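Side-chain contacts in hypothetical protein (Parabacteroides merdae, PDB 4OO3), which probably acts as an NAD(P)-dependent oxidoreductase, pairing a Rossmann-type nucleotide-binding domain with a second domain built on a large mixed sheet: residues 17-22 with 50-55; 95-100 with 203-208; 258-263 with 267-272. One frame throughout, in Å; residues are numbered along the deposited sequence.

Interaction 1. Residues 17-22 with 50-55; sequences LDPGHF and DEHLKR
Pro-19 lays its ring over one face of the His-52 imidazole. Its CG comes within 3.6 Å of His-52 CG and stands 4.0 Å from the ring centroid, 27° off the normal, which makes a CH-pi contact. Proline suits the place: a stiff, compact ring can present its CG methylene squarely to the face of the imidazole. The rim of the imidazole does different work. A water in the plane of the ring lies 2.7 Å from His-52 ND1, donates a hydrogen bond to His-21 O at 2.8 Å, and accepts one from Arg-55 NH1 at 3.0 Å. Arg-55 NH1 itself stops 3.9 Å from His-21 O, so the water bridges a gap too wide for a direct bond. The chain of Arg-55, extended from CG to NE, carries the guanidinium from the helix to this spot, with Glu-51 O above one of its faces and Phe-22 CA above the other.

Behind this shell, His-52 has CG anti to its own N (chi1 169°), which directs the imidazole off helix 47-61 toward the loop after strand 14-17, the first strand of a Rossmann-type parallel sheet. Ala-24 and Ala-25 of helix 22-26 pack against His-52, and His-21 caps the start of that helix by accepting from His-23 N through ND1. The contact thus combines an apolar overlap with polar links made through water, tying loop and helix together while their backbones stay apart.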
loop_
_atom_site.group_PDB
_atom_site.type_symbol
_atom_site.label_atom_id
_atom_site.label_comp_id
_atom_site.label_asym_id
_atom_site.label_seq_id
_atom_site.Cartn_x
_atom_site.Cartn_y
_atom_site.Cartn_z
ATOM N N LEU A 17 -18.107 2.130 5.153
ATOM C CA LEU A 17 -18.728 3.072 4.232
ATOM C C LEU A 17 -18.391 2.738 2.787
ATOM O O LEU A 17 -17.227 2.791 2.385
ATOM C CB LEU A 17 -18.267 4.485 4.551
ATOM C CG LEU A 17 -18.839 5.591 3.663
ATOM C CD1 LEU A 17 -20.348 5.715 3.813
ATOM C CD2 LEU A 17 -18.138 6.888 4.007
ATOM N N ASP A 18 -19.425 2.408 2.016
ATOM C CA ASP A 18 -19.304 2.119 0.594
ATOM C C ASP A 18 -18.109 1.213 0.285
ATOM O O ASP A 18 -17.209 1.603 -0.451
ATOM C CB ASP A 18 -19.213 3.431 -0.190
ATOM C CG ASP A 18 -19.346 3.235 -1.696
ATOM O OD1 ASP A 18 -19.897 2.207 -2.133
ATOM O OD2 ASP A 18 -18.902 4.125 -2.448
ATOM N N PRO A 19 -18.095 -0.000 0.864
ATOM C CA PRO A 19 -16.990 -0.924 0.631
ATOM C C PRO A 19 -17.017 -1.440 -0.795
ATOM O O PRO A 19 -18.083 -1.771 -1.310
ATOM C CB PRO A 19 -17.267 -2.055 1.618
ATOM C CG PRO A 19 -18.747 -2.061 1.762
ATOM C CD PRO A 19 -19.153 -0.612 1.689
ATOM N N GLY A 20 -15.857 -1.461 -1.439
ATOM C CA GLY A 20 -15.757 -1.938 -2.818
ATOM C C GLY A 20 -14.486 -2.699 -3.118
ATOM O O GLY A 20 -14.196 -2.959 -4.277
ATOM N N HIS A 21 -13.747 -3.068 -2.074
ATOM C CA HIS A 21 -12.522 -3.857 -2.192
ATOM C C HIS A 21 -12.474 -4.852 -1.019
ATOM O O HIS A 21 -13.081 -4.608 0.022
ATOM C CB HIS A 21 -11.302 -2.926 -2.173
ATOM C CG HIS A 21 -10.020 -3.602 -2.550
ATOM N ND1 HIS A 21 -9.166 -4.151 -1.619
ATOM C CD2 HIS A 21 -9.451 -3.830 -3.757
ATOM C CE1 HIS A 21 -8.128 -4.687 -2.231
ATOM N NE2 HIS A 21 -8.278 -4.509 -3.530
ATOM N N PHE A 22 -11.754 -5.960 -1.193
ATOM C CA PHE A 22 -11.572 -7.006 -0.165
ATOM C C PHE A 22 -11.057 -6.457 1.167
ATOM O O PHE A 22 -11.383 -6.967 2.238
ATOM C CB PHE A 22 -10.598 -8.075 -0.715
ATOM C CG PHE A 22 -10.157 -9.119 0.291
ATOM C CD1 PHE A 22 -11.072 -9.759 1.115
ATOM C CD2 PHE A 22 -8.822 -9.499 0.364
ATOM C CE1 PHE A 22 -10.667 -10.727 2.018
ATOM C CE2 PHE A 22 -8.408 -10.471 1.261
ATOM C CZ PHE A 22 -9.333 -11.084 2.090
ATOM N N ASP A 50 -22.777 -6.222 -1.683
ATOM C CA ASP A 50 -23.143 -7.642 -1.618
ATOM C C ASP A 50 -21.903 -8.511 -1.485
ATOM O O ASP A 50 -21.884 -9.467 -0.710
ATOM C CB ASP A 50 -23.925 -8.083 -2.862
ATOM C CG ASP A 50 -25.289 -7.414 -2.982
ATOM O OD1 ASP A 50 -25.778 -6.833 -1.989
ATOM O OD2 ASP A 50 -25.876 -7.477 -4.085
ATOM N N GLU A 51 -20.870 -8.183 -2.254
ATOM C CA GLU A 51 -19.610 -8.913 -2.175
ATOM C C GLU A 51 -18.927 -8.712 -0.830
ATOM O O GLU A 51 -18.336 -9.642 -0.289
ATOM C CB GLU A 51 -18.668 -8.492 -3.298
ATOM C CG GLU A 51 -19.137 -8.933 -4.666
ATOM C CD GLU A 51 -19.221 -10.435 -4.774
ATOM O OE1 GLU A 51 -18.159 -11.079 -4.729
ATOM O OE2 GLU A 51 -20.344 -10.965 -4.899
ATOM N N HIS A 52 -19.010 -7.501 -0.288
ATOM C CA HIS A 52 -18.439 -7.242 1.022
ATOM C C HIS A 52 -19.134 -8.086 2.083
ATOM O O HIS A 52 -18.471 -8.709 2.917
ATOM C CB HIS A 52 -18.534 -5.765 1.398
ATOM C CG HIS A 52 -18.201 -5.503 2.829
ATOM N ND1 HIS A 52 -16.906 -5.419 3.284
ATOM C CD2 HIS A 52 -18.995 -5.359 3.915
ATOM C CE1 HIS A 52 -16.914 -5.219 4.589
ATOM N NE2 HIS A 52 -18.170 -5.174 4.997
ATOM N N LEU A 53 -20.465 -8.103 2.053
ATOM C CA LEU A 53 -21.243 -8.851 3.039
ATOM C C LEU A 53 -20.978 -10.354 2.969
ATOM O O LEU A 53 -20.920 -11.011 4.007
ATOM C CB LEU A 53 -22.744 -8.564 2.886
ATOM C CG LEU A 53 -23.181 -7.124 3.193
ATOM C CD1 LEU A 53 -24.683 -6.983 3.010
ATOM C CD2 LEU A 53 -22.764 -6.698 4.591
ATOM N N LYS A 54 -20.815 -10.889 1.756
ATOM C CA LYS A 54 -20.401 -12.299 1.571
ATOM C C LYS A 54 -19.098 -12.630 2.286
ATOM O O LYS A 54 -18.983 -13.670 2.925
ATOM C CB LYS A 54 -20.212 -12.634 0.093
ATOM C CG LYS A 54 -21.487 -12.944 -0.669
ATOM C CD LYS A 54 -21.179 -13.862 -1.846
ATOM C CE LYS A 54 -22.269 -13.830 -2.903
ATOM N NZ LYS A 54 -22.153 -12.621 -3.765
ATOM N N ARG A 55 -18.112 -11.746 2.163
ATOM C CA ARG A 55 -16.808 -11.967 2.774
ATOM C C ARG A 55 -16.914 -12.029 4.284
ATOM O O ARG A 55 -16.330 -12.908 4.914
ATOM C CB ARG A 55 -15.833 -10.867 2.375
ATOM C CG ARG A 55 -15.437 -10.913 0.913
ATOM C CD ARG A 55 -14.760 -9.632 0.478
ATOM N NE ARG A 55 -14.654 -9.596 -0.978
ATOM C CZ ARG A 55 -14.979 -8.566 -1.757
ATOM N NH1 ARG A 55 -15.405 -7.407 -1.256
ATOM N NH2 ARG A 55 -14.846 -8.695 -3.070
HETATM O O HOH W 1 -15.025 -6.125 1.408
#

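Interaction 2. Residues 95-100 with 203-208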
loop_
_atom_site.group_PDB
_atom_site.type_symbol
_atom_site.label_atom_id
_atom_site.label_comp_id
_atom_site.label_asym_id
_atom_site.label_seq_id
_atom_site.Cartn_x
_atom_site.Cartn_y
_atom_site.Cartn_z
ATOM N N ALA A 95 -12.554 1.417 2.045
ATOM C CA ALA A 95 -11.817 0.701 1.009
ATOM C C ALA A 95 -12.741 0.404 -0.164
ATOM O O ALA A 95 -13.675 -0.387 -0.043
ATOM C CB ALA A 95 -11.222 -0.594 1.546
ATOM N N GLY A 96 -12.466 1.049 -1.294
ATOM C CA GLY A 96 -13.228 0.830 -2.504
ATOM C C GLY A 96 -13.008 1.926 -3.517
ATOM O O GLY A 96 -11.890 2.133 -3.995
ATOM N N ASN A 97 -14.081 2.633 -3.840
ATOM C CA ASN A 97 -14.033 3.661 -4.861
ATOM C C ASN A 97 -13.177 4.856 -4.437
ATOM O O ASN A 97 -13.563 5.631 -3.569
ATOM C CB ASN A 97 -15.443 4.113 -5.221
ATOM C CG ASN A 97 -15.480 4.887 -6.510
ATOM O OD1 ASN A 97 -14.864 5.944 -6.621
ATOM N ND2 ASN A 97 -16.175 4.351 -7.503
ATOM N N ASN A 98 -12.023 5.001 -5.080
ATOM C CA ASN A 98 -11.029 6.000 -4.694
ATOM C C ASN A 98 -11.352 7.407 -5.173
ATOM O O ASN A 98 -10.803 8.376 -4.656
ATOM C CB ASN A 98 -9.641 5.583 -5.194
ATOM C CG ASN A 98 -9.163 4.286 -4.567
ATOM O OD1 ASN A 98 -9.395 4.039 -3.393
ATOM N ND2 ASN A 98 -8.491 3.455 -5.348
ATOM N N GLY A 99 -12.231 7.526 -6.159
ATOM C CA GLY A 99 -12.671 8.838 -6.635
ATOM C C GLY A 99 -13.541 9.537 -5.605
ATOM O O GLY A 99 -13.402 10.734 -5.372
ATOM N N LYS A 100 -14.426 8.759 -4.984
ATOM C CA LYS A 100 -15.288 9.223 -3.901
ATOM C C LYS A 100 -14.601 9.330 -2.522
ATOM O O LYS A 100 -15.108 9.997 -1.628
ATOM C CB LYS A 100 -16.467 8.255 -3.763
ATOM C CG LYS A 100 -17.418 8.203 -4.948
ATOM C CD LYS A 100 -18.262 6.933 -4.897
ATOM C CE LYS A 100 -19.739 7.197 -5.131
ATOM N NZ LYS A 100 -20.047 7.352 -6.576
ATOM N N PRO A 203 -14.313 -4.985 -9.508
ATOM C CA PRO A 203 -15.438 -4.147 -9.912
ATOM C C PRO A 203 -15.189 -3.484 -11.263
ATOM O O PRO A 203 -14.038 -3.236 -11.622
ATOM C CB PRO A 203 -15.513 -3.090 -8.802
ATOM C CG PRO A 203 -14.196 -3.128 -8.120
ATOM C CD PRO A 203 -13.716 -4.535 -8.239
ATOM N N VAL A 204 -16.260 -3.214 -12.007
ATOM C CA VAL A 204 -16.145 -2.567 -13.317
ATOM C C VAL A 204 -15.373 -1.258 -13.267
ATOM O O VAL A 204 -14.604 -0.966 -14.180
ATOM C CB VAL A 204 -17.516 -2.298 -13.985
ATOM C CG1 VAL A 204 -18.010 -3.552 -14.688
ATOM C CG2 VAL A 204 -18.550 -1.781 -12.987
ATOM N N TRP A 205 -15.562 -0.489 -12.196
ATOM C CA TRP A 205 -14.940 0.837 -12.080
ATOM C C TRP A 205 -13.455 0.778 -11.740
ATOM O O TRP A 205 -12.784 1.817 -11.760
ATOM C CB TRP A 205 -15.675 1.731 -11.066
ATOM C CG TRP A 205 -15.985 1.055 -9.779
ATOM C CD1 TRP A 205 -17.174 0.483 -9.424
ATOM C CD2 TRP A 205 -15.097 0.855 -8.675
ATOM N NE1 TRP A 205 -17.081 -0.055 -8.171
ATOM C CE2 TRP A 205 -15.817 0.161 -7.684
ATOM C CE3 TRP A 205 -13.763 1.200 -8.422
ATOM C CZ2 TRP A 205 -15.251 -0.197 -6.463
ATOM C CZ3 TRP A 205 -13.201 0.844 -7.203
ATOM C CH2 TRP A 205 -13.943 0.151 -6.245
ATOM N N TYR A 206 -12.942 -0.414 -11.418
ATOM C CA TYR A 206 -11.513 -0.579 -11.166
ATOM C C TYR A 206 -10.692 -0.154 -12.384
ATOM O O TYR A 206 -9.595 0.370 -12.248
ATOM C CB TYR A 206 -11.174 -2.028 -10.791
ATOM C CG TYR A 206 -9.709 -2.217 -10.439
ATOM C CD1 TYR A 206 -9.250 -1.984 -9.146
ATOM C CD2 TYR A 206 -8.780 -2.610 -11.401
ATOM C CE1 TYR A 206 -7.909 -2.143 -8.815
ATOM C CE2 TYR A 206 -7.437 -2.774 -11.079
ATOM C CZ TYR A 206 -7.010 -2.538 -9.785
ATOM O OH TYR A 206 -5.682 -2.690 -9.455
ATOM N N LEU A 207 -11.233 -0.383 -13.571
ATOM C CA LEU A 207 -10.544 -0.050 -14.809
ATOM C C LEU A 207 -10.838 1.380 -15.288
ATOM O O LEU A 207 -10.336 1.804 -16.334
ATOM C CB LEU A 207 -10.913 -1.084 -15.874
ATOM C CG LEU A 207 -10.474 -2.510 -15.515
ATOM C CD1 LEU A 207 -11.006 -3.511 -16.526
ATOM C CD2 LEU A 207 -8.961 -2.614 -15.446
ATOM N N ASP A 208 -11.652 2.113 -14.526
ATOM C CA ASP A 208 -11.881 3.540 -14.752
ATOM C C ASP A 208 -10.930 4.319 -13.847
ATOM O O ASP A 208 -11.120 4.376 -12.625
ATOM C CB ASP A 208 -13.337 3.903 -14.444
ATOM C CG ASP A 208 -13.672 5.366 -14.745
ATOM O OD1 ASP A 208 -12.800 6.134 -15.214
ATOM O OD2 ASP A 208 -14.835 5.748 -14.504
#
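The indole of Trp-205 turns one face of its six-membered ring to Asn-97 CA, which sits 4.1 Å from the ring centroid in a CH-pi contact. Asn-97 is the N-cap of helix 98-110, which follows strand 91-94 of the Rossmann sheet, whereas Trp-205 belongs to a 3-10 turn of the C-terminal oxidoreductase domain; the overlap therefore joins two parts of the chain that are distant in sequence. Trp-205 CH2, at the far end of the indole, reaches 3.4 Å from Gly-96 C. Gly-96 has a backbone conformation open to few residues besides glycine. The Asn-97 amide lies over the same indole, its plane 37° from the ring, with ND2 3.8 Å from Trp-205 CD2; that nitrogen donates to Gln-211 OE1. Pro-203, from the tryptophan's own segment, lays CB over the rim of the opposite face, and Trp-205 NE1 is hydrogen-bonded to Asp-48 OD2, so the one polar atom of the indole is satisfied. Asparagine suits the cap because its two amide ends work separately: while ND2 faces the indole, OD1 takes a weak bond from Gly-99 N and a straighter one, 161° at the hydrogen, from Lys-100 N at 3.3 Å.

Interaction 3. Residues 258-263 with 267-272; sequences EEFKQV and DAYPDF
Phe-260 has the largest share of the buried surface, its ring meeting four consecutive residues of the loop that follows helix 257-264. With CG anti to the backbone N (chi1 -173°), the benzyl group leaves the helix toward that loop. Tyr-269 turns an edge to one face of the ring in a T-shaped stack, centroids 5.0 Å apart and planes at 73°; its CE1 also reaches 3.6 Å from Phe-260 CB. At the far end of the benzyl, Pro-270 CD closes on Phe-260 CZ at 3.3 Å, the two side chains approaching from opposite directions. Ala-268 adds its methyl, with CB 4.1 Å from Phe-260 CD2.

The peptide bond between Ala-268 and Tyr-269 is cis, which is rare when the residue after the bond is not proline, and it folds Ala-268 CB back over the centre of the neighbouring tyrosine ring. A small residue fits there. Tyr-269 OH is held in turn by Asp-280 O, and Leu-282 of strand 282-294 touches both aromatic rings. An alanine in place of Phe-260 would probably deprive Tyr-269 of the face its edge packs against and open a gap beside Pro-270 CD.

The next largest shares belong to Lys-261 and Asp-267, at the exposed margin. The lysine chain bends at chi2 (61°) so that NZ turns toward Asp-267 OD1, but at 3.6 Å this is a long salt bridge. The ammonium is hydrogen-bonded to Gly-265 O, just beyond the helix. A long, flexible lysine and a short, charged aspartate both suit a solvent-facing margin. The chemistry is accordingly divided: aromatic and proline packing in the interior holds the loop against the helix, and the loose ion pair at the surface is likely to contribute less.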
loop_
_atom_site.group_PDB
_atom_site.type_symbol
_atom_site.label_atom_id
_atom_site.label_comp_id
_atom_site.label_asym_id
_atom_site.label_seq_id
_atom_site.Cartn_x
_atom_site.Cartn_y
_atom_site.Cartn_z
ATOM N N GLU A 258 -12.947 -9.627 -24.247
ATOM C CA GLU A 258 -12.978 -10.925 -23.595
ATOM C C GLU A 258 -12.277 -10.828 -22.253
ATOM O O GLU A 258 -12.793 -11.297 -21.238
ATOM C CB GLU A 258 -12.300 -11.983 -24.475
ATOM C CG GLU A 258 -13.019 -12.258 -25.795
ATOM C CD GLU A 258 -12.715 -11.234 -26.885
ATOM O OE1 GLU A 258 -11.525 -11.019 -27.203
ATOM O OE2 GLU A 258 -13.669 -10.649 -27.439
ATOM N N GLU A 259 -11.102 -10.206 -22.259
ATOM C CA GLU A 259 -10.339 -9.985 -21.038
ATOM C C GLU A 259 -11.165 -9.156 -20.049
ATOM O O GLU A 259 -11.232 -9.481 -18.867
ATOM C CB GLU A 259 -9.012 -9.290 -21.362
ATOM C CG GLU A 259 -8.032 -10.148 -22.165
ATOM C CD GLU A 259 -6.875 -9.347 -22.737
ATOM O OE1 GLU A 259 -6.743 -8.151 -22.403
ATOM O OE2 GLU A 259 -6.086 -9.906 -23.517
ATOM N N PHE A 260 -11.825 -8.111 -20.547
ATOM C CA PHE A 260 -12.708 -7.304 -19.711
ATOM C C PHE A 260 -13.799 -8.161 -19.064
ATOM O O PHE A 260 -13.985 -8.124 -17.853
ATOM C CB PHE A 260 -13.351 -6.171 -20.512
ATOM C CG PHE A 260 -14.130 -5.223 -19.659
ATOM C CD1 PHE A 260 -13.507 -4.146 -19.057
ATOM C CD2 PHE A 260 -15.476 -5.435 -19.416
ATOM C CE1 PHE A 260 -14.213 -3.282 -18.242
ATOM C CE2 PHE A 260 -16.192 -4.578 -18.603
ATOM C CZ PHE A 260 -15.556 -3.500 -18.012
ATOM N N LYS A 261 -14.508 -8.931 -19.880
ATOM C CA LYS A 261 -15.540 -9.841 -19.385
ATOM C C LYS A 261 -15.004 -10.736 -18.271
ATOM O O LYS A 261 -15.602 -10.839 -17.200
ATOM C CB LYS A 261 -16.082 -10.704 -20.536
ATOM C CG LYS A 261 -17.183 -11.691 -20.157
ATOM C CD LYS A 261 -18.411 -10.982 -19.606
ATOM C CE LYS A 261 -19.572 -11.943 -19.400
ATOM N NZ LYS A 261 -20.818 -11.222 -19.011
ATOM N N GLN A 262 -13.863 -11.361 -18.525
ATOM C CA GLN A 262 -13.296 -12.323 -17.595
ATOM C C GLN A 262 -12.923 -11.693 -16.252
ATOM O O GLN A 262 -13.299 -12.217 -15.210
ATOM C CB GLN A 262 -12.075 -13.000 -18.213
ATOM C CG GLN A 262 -11.589 -14.223 -17.450
ATOM C CD GLN A 262 -10.318 -14.811 -18.038
ATOM O OE1 GLN A 262 -9.536 -14.121 -18.697
ATOM N NE2 GLN A 262 -10.100 -16.097 -17.791
ATOM N N VAL A 263 -12.189 -10.582 -16.278
ATOM C CA VAL A 263 -11.731 -9.932 -15.032
ATOM C C VAL A 263 -12.841 -9.222 -14.241
ATOM O O VAL A 263 -12.748 -9.120 -13.010
ATOM C CB VAL A 263 -10.550 -8.951 -15.270
ATOM C CG1 VAL A 263 -10.955 -7.769 -16.139
ATOM C CG2 VAL A 263 -9.984 -8.452 -13.944
ATOM N N ASP A 267 -20.315 -7.482 -19.196
ATOM C CA ASP A 267 -20.170 -7.487 -20.645
ATOM C C ASP A 267 -19.507 -6.186 -21.121
ATOM O O ASP A 267 -19.762 -5.106 -20.581
ATOM C CB ASP A 267 -21.543 -7.671 -21.307
ATOM C CG ASP A 267 -21.534 -8.720 -22.403
ATOM O OD1 ASP A 267 -20.755 -9.700 -22.308
ATOM O OD2 ASP A 267 -22.326 -8.570 -23.357
ATOM N N ALA A 268 -18.652 -6.300 -22.134
ATOM C CA ALA A 268 -17.832 -5.178 -22.599
ATOM C C ALA A 268 -18.643 -4.217 -23.479
ATOM O O ALA A 268 -19.122 -4.642 -24.532
ATOM C CB ALA A 268 -16.640 -5.708 -23.382
ATOM N N TYR A 269 -18.799 -2.937 -23.112
ATOM C CA TYR A 269 -18.222 -2.298 -21.925
ATOM C C TYR A 269 -19.290 -1.447 -21.240
ATOM O O TYR A 269 -20.238 -1.021 -21.889
ATOM C CB TYR A 269 -17.066 -1.375 -22.329
ATOM C CG TYR A 269 -15.894 -2.071 -22.976
ATOM C CD1 TYR A 269 -14.952 -2.740 -22.207
ATOM C CD2 TYR A 269 -15.716 -2.048 -24.354
ATOM C CE1 TYR A 269 -13.868 -3.376 -22.788
ATOM C CE2 TYR A 269 -14.635 -2.683 -24.948
ATOM C CZ TYR A 269 -13.713 -3.348 -24.162
ATOM O OH TYR A 269 -12.633 -3.988 -24.732
ATOM N N PRO A 270 -19.141 -1.184 -19.928
ATOM C CA PRO A 270 -20.023 -0.216 -19.285
ATOM C C PRO A 270 -19.949 1.154 -19.932
ATOM O O PRO A 270 -18.947 1.500 -20.555
ATOM C CB PRO A 270 -19.487 -0.144 -17.855
ATOM C CG PRO A 270 -18.908 -1.489 -17.619
ATOM C CD PRO A 270 -18.339 -1.923 -18.941
ATOM N N ASP A 271 -21.015 1.920 -19.760
ATOM C CA ASP A 271 -21.178 3.200 -20.422
ATOM C C ASP A 271 -20.090 4.206 -20.047
ATOM O O ASP A 271 -19.581 4.934 -20.902
ATOM C CB ASP A 271 -22.541 3.769 -20.051
ATOM C CG ASP A 271 -22.969 4.868 -20.968
ATOM O OD1 ASP A 271 -23.053 4.619 -22.191
ATOM O OD2 ASP A 271 -23.232 5.977 -20.461
ATOM N N PHE A 272 -19.741 4.227 -18.765
ATOM C CA PHE A 272 -18.769 5.179 -18.227
ATOM C C PHE A 272 -17.310 4.890 -18.606
ATOM O O PHE A 272 -16.426 5.672 -18.263
ATOM C CB PHE A 272 -18.898 5.257 -16.699
ATOM C CG PHE A 272 -18.566 3.973 -15.988
ATOM C CD1 PHE A 272 -17.264 3.707 -15.583
ATOM C CD2 PHE A 272 -19.557 3.035 -15.715
ATOM C CE1 PHE A 272 -16.954 2.526 -14.932
ATOM C CE2 PHE A 272 -19.250 1.852 -15.062
ATOM C CZ PHE A 272 -17.947 1.597 -14.670
#

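In the fold
The contacts come in order along the chain; interaction 2 touches both others, while 1 and 3 stay about 10 Å apart at their nearest atoms. Centres lie about 12 Å apart for 1 and 2, about 14 Å for 2 and 3 and about 20 Å for 1 and 3. Interaction 1 joins the loop after strand 14-17 to helix 47-61 in the Rossmann region; a probable hydrogen bond from Gly-20 N to Ala-95 O links it to interaction 2. There 203-208 joins that region to the C-terminal one, and its Leu-207 and Val-204 pack on Phe-260 and Pro-270 of interaction 3. Interaction 2 is thus a direct link between the presumed nucleotide-binding domain and its partner.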